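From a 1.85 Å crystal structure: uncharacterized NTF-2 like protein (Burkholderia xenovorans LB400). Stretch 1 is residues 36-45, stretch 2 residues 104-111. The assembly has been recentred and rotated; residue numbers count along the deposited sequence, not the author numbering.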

ATOM      1  N   CYS A  36      -6.633 -12.770  -4.219  1.00 12.88           N
ATOM      2  CA  CYS A  36      -6.129 -11.965  -3.121  1.00 13.61           C
ATOM      3  C   CYS A  36      -4.738 -12.436  -2.749  1.00 12.89           C
ATOM      4  O   CYS A  36      -4.541 -13.586  -2.390  1.00 15.45           O
ATOM      5  CB  CYS A  36      -7.043 -12.029  -1.904  1.00 14.26           C
ATOM      6  SG  CYS A  36      -6.578 -10.821  -0.627  1.00 15.27           S
ATOM      7  N   ASP A  37      -3.802 -11.506  -2.856  1.00 15.64           N
ATOM      8  CA  ASP A  37      -2.360 -11.748  -2.618  1.00 14.96           C
ATOM      9  C   ASP A  37      -1.876 -11.099  -1.330  1.00 15.27           C
ATOM     10  O   ASP A  37      -2.224  -9.959  -1.006  1.00 15.70           O
ATOM     11  CB  ASP A  37      -1.540 -11.133  -3.748  1.00 17.77           C
ATOM     12  CG  ASP A  37      -1.733 -11.811  -5.081  1.00 18.75           C
ATOM     13  OD1 ASP A  37      -2.300 -12.927  -5.132  1.00 21.18           O
ATOM     14  OD2 ASP A  37      -1.306 -11.206  -6.103  1.00 19.97           O
ATOM     15  N   TYR A  38      -1.047 -11.849  -0.615  1.00 13.38           N
ATOM     16  CA  TYR A  38      -0.270 -11.352   0.491  1.00 16.40           C
ATOM     17  C   TYR A  38       1.212 -11.409   0.112  1.00 16.61           C
ATOM     18  O   TYR A  38       1.872 -12.442   0.332  1.00 16.52           O
ATOM     19  CB  TYR A  38      -0.481 -12.215   1.756  1.00 15.66           C
ATOM     20  CG  TYR A  38      -1.920 -12.445   2.175  1.00 17.74           C
ATOM     21  CD1 TYR A  38      -2.888 -11.442   2.051  1.00 17.31           C
ATOM     22  CD2 TYR A  38      -2.307 -13.644   2.739  1.00 19.29           C
ATOM     23  CE1 TYR A  38      -4.183 -11.641   2.457  1.00 17.34           C
ATOM     24  CE2 TYR A  38      -3.611 -13.853   3.153  1.00 21.84           C
ATOM     25  CZ  TYR A  38      -4.550 -12.850   3.004  1.00 20.59           C
ATOM     26  OH  TYR A  38      -5.842 -13.052   3.427  1.00 21.43           O
ATOM     27  N   PRO A  39       1.754 -10.300  -0.436  1.00 15.23           N
ATOM     28  CA  PRO A  39       3.143 -10.401  -0.919  1.00 14.89           C
ATOM     29  C   PRO A  39       4.128 -10.698   0.194  1.00 15.43           C
ATOM     30  O   PRO A  39       5.188 -11.243  -0.053  1.00 13.10           O
ATOM     31  CB  PRO A  39       3.369  -9.028  -1.584  1.00 14.78           C
ATOM     32  CG  PRO A  39       2.015  -8.691  -2.134  1.00 14.58           C
ATOM     33  CD  PRO A  39       1.061  -9.138  -1.016  1.00 15.74           C
ATOM     34  N   GLN A  40       3.765 -10.383   1.425  1.00 14.31           N
ATOM     35  CA  GLN A  40       4.707 -10.545   2.548  1.00 13.12           C
ATOM     36  C   GLN A  40       5.029 -12.007   2.774  1.00 14.10           C
ATOM     37  O   GLN A  40       6.099 -12.380   3.302  1.00 15.19           O
ATOM     38  CB  GLN A  40       4.163  -9.951   3.847  1.00 15.33           C
ATOM     39  CG  GLN A  40       4.159  -8.440   3.891  1.00 17.32           C
ATOM     40  CD  GLN A  40       3.224  -7.922   4.972  1.00 21.03           C
ATOM     41  OE1 GLN A  40       2.032  -7.638   4.736  1.00 15.86           O
ATOM     42  NE2 GLN A  40       3.748  -7.816   6.164  1.00 12.61           N
ATOM     43  N   SER A  41       4.077 -12.853   2.384  1.00 18.44           N
ATOM     44  CA  SER A  41       4.190 -14.313   2.565  1.00 19.55           C
ATOM     45  C   SER A  41       4.223 -15.114   1.261  1.00 19.70           C
ATOM     46  O   SER A  41       4.484 -16.308   1.276  1.00 19.51           O
ATOM     47  CB  SER A  41       3.034 -14.819   3.436  1.00 18.81           C
ATOM     48  OG  SER A  41       1.820 -14.666   2.704  1.00 18.16           O
ATOM     49  N   GLY A  42       3.966 -14.445   0.151  1.00 17.41           N
ATOM     50  CA  GLY A  42       3.975 -15.067  -1.168  1.00 18.68           C
ATOM     51  C   GLY A  42       2.707 -15.846  -1.447  1.00 20.24           C
ATOM     52  O   GLY A  42       2.630 -16.618  -2.414  1.00 23.37           O
ATOM     53  N   GLU A  43       1.699 -15.622  -0.610  1.00 18.62           N
ATOM     54  CA  GLU A  43       0.442 -16.384  -0.708  1.00 16.51           C
ATOM     55  C   GLU A  43      -0.525 -15.708  -1.662  1.00 19.27           C
ATOM     56  O   GLU A  43      -0.646 -14.472  -1.691  1.00 16.66           O
ATOM     57  CB  GLU A  43      -0.244 -16.541   0.640  1.00 14.99           C
ATOM     58  CG  GLU A  43       0.533 -17.327   1.621  1.00 15.50           C
ATOM     59  CD  GLU A  43      -0.122 -17.324   2.958  1.00 15.61           C
ATOM     60  OE1 GLU A  43       0.046 -16.325   3.678  1.00 18.42           O
ATOM     61  OE2 GLU A  43      -0.783 -18.329   3.311  1.00 21.60           O
ATOM     62  N   ARG A  44      -1.183 -16.549  -2.441  1.00 16.89           N
ATOM     63  CA  ARG A  44      -2.297 -16.131  -3.264  1.00 16.31           C
ATOM     64  C   ARG A  44      -3.560 -16.967  -3.003  1.00 17.92           C
ATOM     65  O   ARG A  44      -3.529 -18.192  -2.996  1.00 17.65           O
ATOM     66  CB  ARG A  44      -1.886 -16.158  -4.726  1.00 15.95           C
ATOM     67  CG  ARG A  44      -3.048 -16.043  -5.669  1.00 16.24           C
ATOM     68  CD  ARG A  44      -2.571 -15.817  -7.106  1.00 18.06           C
ATOM     69  NE  ARG A  44      -1.993 -14.494  -7.257  1.00 17.34           N
ATOM     70  CZ  ARG A  44      -1.493 -14.001  -8.377  1.00 17.63           C
ATOM     71  NH1 ARG A  44      -1.478 -14.722  -9.481  1.00 21.55           N
ATOM     72  NH2 ARG A  44      -0.997 -12.780  -8.384  1.00 18.68           N
ATOM     73  N   ILE A  45      -4.680 -16.281  -2.809  1.00 16.01           N
ATOM     74  CA  ILE A  45      -5.968 -16.945  -2.602  1.00 15.95           C
ATOM     75  C   ILE A  45      -6.780 -16.775  -3.855  1.00 17.90           C
ATOM     76  O   ILE A  45      -6.886 -15.675  -4.364  1.00 15.60           O
ATOM     77  CB  ILE A  45      -6.723 -16.346  -1.382  1.00 17.67           C
ATOM     78  CG1 ILE A  45      -5.920 -16.577  -0.102  1.00 18.58           C
ATOM     79  CG2 ILE A  45      -8.146 -16.931  -1.247  1.00 15.34           C
ATOM     80  CD1 ILE A  45      -6.361 -15.751   1.088  1.00 20.37           C
ATOM     81  N   VAL A 104     -11.301  -7.772  -8.996  1.00 16.03           N
ATOM     82  CA  VAL A 104     -10.764  -8.989  -9.598  1.00 15.94           C
ATOM     83  C   VAL A 104      -9.431  -9.390  -8.986  1.00 15.80           C
ATOM     84  O   VAL A 104      -8.995 -10.545  -9.104  1.00 14.31           O
ATOM     85  CB  VAL A 104     -10.640  -8.873 -11.131  1.00 17.74           C
ATOM     86  CG1 VAL A 104     -12.036  -8.643 -11.771  1.00 17.07           C
ATOM     87  CG2 VAL A 104      -9.603  -7.771 -11.568  1.00 17.23           C
ATOM     88  N   HIS A 105      -8.770  -8.407  -8.393  1.00 13.60           N
ATOM     89  CA  HIS A 105      -7.460  -8.615  -7.744  1.00 13.56           C
ATOM     90  C   HIS A 105      -7.278  -7.648  -6.565  1.00 13.10           C
ATOM     91  O   HIS A 105      -7.383  -6.438  -6.691  1.00 14.69           O
ATOM     92  CB  HIS A 105      -6.337  -8.466  -8.779  1.00 11.20           C
ATOM     93  CG  HIS A 105      -4.971  -8.923  -8.318  1.00 15.41           C
ATOM     94  ND1 HIS A 105      -3.901  -9.001  -9.187  1.00 21.27           N
ATOM     95  CD2 HIS A 105      -4.500  -9.319  -7.111  1.00 17.26           C
ATOM     96  CE1 HIS A 105      -2.833  -9.443  -8.537  1.00 21.17           C
ATOM     97  NE2 HIS A 105      -3.162  -9.627  -7.269  1.00 13.83           N
ATOM     98  N   GLU A 106      -7.060  -8.223  -5.403  1.00 12.95           N
ATOM     99  CA  GLU A 106      -6.755  -7.459  -4.199  1.00 11.66           C
ATOM    100  C   GLU A 106      -5.368  -7.858  -3.773  1.00 11.82           C
ATOM    101  O   GLU A 106      -5.023  -9.014  -3.869  1.00 11.61           O
ATOM    102  CB  GLU A 106      -7.747  -7.804  -3.083  1.00 13.95           C
ATOM    103  CG  GLU A 106      -7.460  -7.072  -1.767  1.00 11.77           C
ATOM    104  CD  GLU A 106      -8.551  -7.266  -0.711  1.00 14.45           C
ATOM    105  OE1 GLU A 106      -9.414  -8.187  -0.834  1.00 15.77           O
ATOM    106  OE2 GLU A 106      -8.515  -6.476   0.266  1.00 14.10           O
ATOM    107  N   THR A 107      -4.587  -6.885  -3.326  1.00  9.71           N
ATOM    108  CA  THR A 107      -3.290  -7.146  -2.689  1.00 11.29           C
ATOM    109  C   THR A 107      -3.292  -6.445  -1.344  1.00 13.61           C
ATOM    110  O   THR A 107      -3.521  -5.224  -1.257  1.00 14.10           O
ATOM    111  CB  THR A 107      -2.162  -6.556  -3.526  1.00 12.50           C
ATOM    112  OG1 THR A 107      -2.342  -6.919  -4.890  1.00 14.99           O
ATOM    113  CG2 THR A 107      -0.772  -7.043  -3.020  1.00 13.30           C
ATOM    114  N   GLN A 108      -3.002  -7.208  -0.312  1.00 14.20           N
ATOM    115  CA  GLN A 108      -2.964  -6.681   1.031  1.00 12.66           C
ATOM    116  C   GLN A 108      -1.578  -6.762   1.686  1.00 13.91           C
ATOM    117  O   GLN A 108      -0.843  -7.731   1.538  1.00 16.08           O
ATOM    118  CB  GLN A 108      -3.985  -7.395   1.915  1.00 15.08           C
ATOM    119  CG  GLN A 108      -5.448  -7.006   1.710  1.00 11.88           C
ATOM    120  CD  GLN A 108      -6.393  -7.867   2.576  1.00 14.01           C
ATOM    121  OE1 GLN A 108      -6.476  -9.074   2.405  1.00 17.17           O
ATOM    122  NE2 GLN A 108      -7.139  -7.222   3.475  1.00 17.75           N
ATOM    123  N   TYR A 109      -1.279  -5.694   2.409  1.00 13.25           N
ATOM    124  CA  TYR A 109      -0.113  -5.597   3.280  1.00 13.80           C
ATOM    125  C   TYR A 109      -0.537  -5.241   4.716  1.00 12.93           C
ATOM    126  O   TYR A 109      -1.392  -4.393   4.940  1.00 12.76           O
ATOM    127  CB  TYR A 109       0.774  -4.476   2.790  1.00 15.21           C
ATOM    128  CG  TYR A 109       1.482  -4.771   1.491  1.00 13.93           C
ATOM    129  CD1 TYR A 109       0.891  -4.518   0.291  1.00 14.68           C
ATOM    130  CD2 TYR A 109       2.751  -5.364   1.491  1.00 13.99           C
ATOM    131  CE1 TYR A 109       1.541  -4.789  -0.914  1.00 14.10           C
ATOM    132  CE2 TYR A 109       3.423  -5.607   0.304  1.00 13.79           C
ATOM    133  CZ  TYR A 109       2.819  -5.336  -0.878  1.00 18.44           C
ATOM    134  OH  TYR A 109       3.483  -5.615  -2.022  1.00 15.40           O
ATOM    135  N   PHE A 110       0.157  -5.834   5.647  1.00 13.61           N
ATOM    136  CA  PHE A 110      -0.134  -5.719   7.071  1.00 15.61           C
ATOM    137  C   PHE A 110       1.133  -5.323   7.772  1.00 17.74           C
ATOM    138  O   PHE A 110       2.077  -6.097   7.831  1.00 18.89           O
ATOM    139  CB  PHE A 110      -0.644  -7.054   7.624  1.00 19.08           C
ATOM    140  CG  PHE A 110      -1.797  -7.641   6.844  1.00 16.80           C
ATOM    141  CD1 PHE A 110      -3.100  -7.289   7.154  1.00 18.05           C
ATOM    142  CD2 PHE A 110      -1.573  -8.551   5.803  1.00 18.66           C
ATOM    143  CE1 PHE A 110      -4.168  -7.835   6.451  1.00 21.43           C
ATOM    144  CE2 PHE A 110      -2.661  -9.091   5.081  1.00 20.58           C
ATOM    145  CZ  PHE A 110      -3.932  -8.726   5.414  1.00 20.07           C
ATOM    146  N   SER A 111       1.169  -4.078   8.225  1.00 14.93           N
ATOM    147  CA  SER A 111       2.390  -3.492   8.756  1.00 18.14           C
ATOM    148  C   SER A 111       2.245  -3.115  10.233  1.00 18.09           C
ATOM    149  O   SER A 111       1.147  -2.842  10.732  1.00 16.25           O
ATOM    150  CB  SER A 111       2.837  -2.306   7.876  1.00 18.96           C
ATOM    151  OG  SER A 111       2.112  -1.149   8.141  1.00 22.22           O
TER
HETATM  152  O   HOH W   1      -7.237 -10.999   4.059  1.00 17.82           O
HETATM  153  O   HOH W   2       1.280  -9.192   2.396  1.00 12.79           O

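The strand that ends at Tyr38 lies parallel to the strand running through Glu106 to Ser111, their N-to-C directions 25° apart, and the contact buries 567 Å² summed over both stretches. The register pairs Cys36 with Glu106 and Asp37 with Thr107, each at a CA-CA distance of 4.7 Å. At Tyr38 and Gln108 the CA-CA distance has grown to 5.4 Å, so the strands are already parting.

Asp37 carries the backbone pairing with both of its main-chain polar atoms. Its N donates to Glu106 O (3.0 Å, 165° at the hydrogen), and its O accepts from Gln108 N (2.9 Å, 170°). This is the parallel pattern, in which one residue bonds to the two neighbours of its partner, here Thr107. The same carbonyls receive CA-H...O contacts, from Cys36 CA to Glu106 O at 3.2 Å and from Thr107 CA to Asp37 O at 3.4 Å. The other edge of the first strand is occupied by its own hairpin: Cys36 N donates to Ile45 O and Tyr38 N to Glu43 O, each at 2.9 Å, while Ile45 N donates to Cys36 O at 2.7 Å.

Beyond Tyr38 the chain turns, and a side chain takes over the pairing. Gln40, with chi1 m and chi2 t, points its CA-to-CB bond toward the second strand and presents its amide to the main chain of Phe110: Phe110 N donates to Gln40 OE1 (2.8 Å, 167°), and Gln40 NE2 donates to Phe110 O (2.9 Å, 151°). A primary amide suits this place because it offers both a donor and an acceptor, as a peptide does. Water 2 satisfies the intervening carbonyl, donating to Gln108 O at 2.7 Å and to Gln40 OE1 at 2.9 Å, and accepting from Gln40 N at 2.9 Å.

The buried carboxylate of Asp37 is equally well served. His105 NE2 donates to Asp37 OD2 at 2.7 Å, though its 144° angle is more bent than those of the backbone bonds. From the hairpin, Arg44 forms a salt bridge, with NE donating to Asp37 OD1 at 2.7 Å and NH2 to Asp37 OD2 at 2.8 Å. The Asp37 carboxylate thus links the strands on both sides, His105 on one and Arg44 on the other, while its backbone N and O both serve the second stretch.

On the face bearing Cys36 and Glu106, the small thiol packs among polar groups, with Cys36 SG 3.5 Å from Gln108 OE1. That oxygen accepts from water 1 at 2.6 Å, and the same water lies 2.6 Å from Tyr38 OH, bridging the two side chains.

Apolar surface fills the remaining space. The edge of Phe110 meets the face of Tyr38 in an offset arrangement, with centroids 5.7 Å apart and planes at 72°; Tyr38 CD1 and Phe110 CE2 approach to 3.8 Å. Pro39 lies over one face of the Tyr109 ring, its CG 3.7 Å from Tyr109 CZ, and the same CG reaches Thr107 CG2 at 3.4 Å. Lacking an amide hydrogen, Pro39 brings no backbone donor into this buried corner.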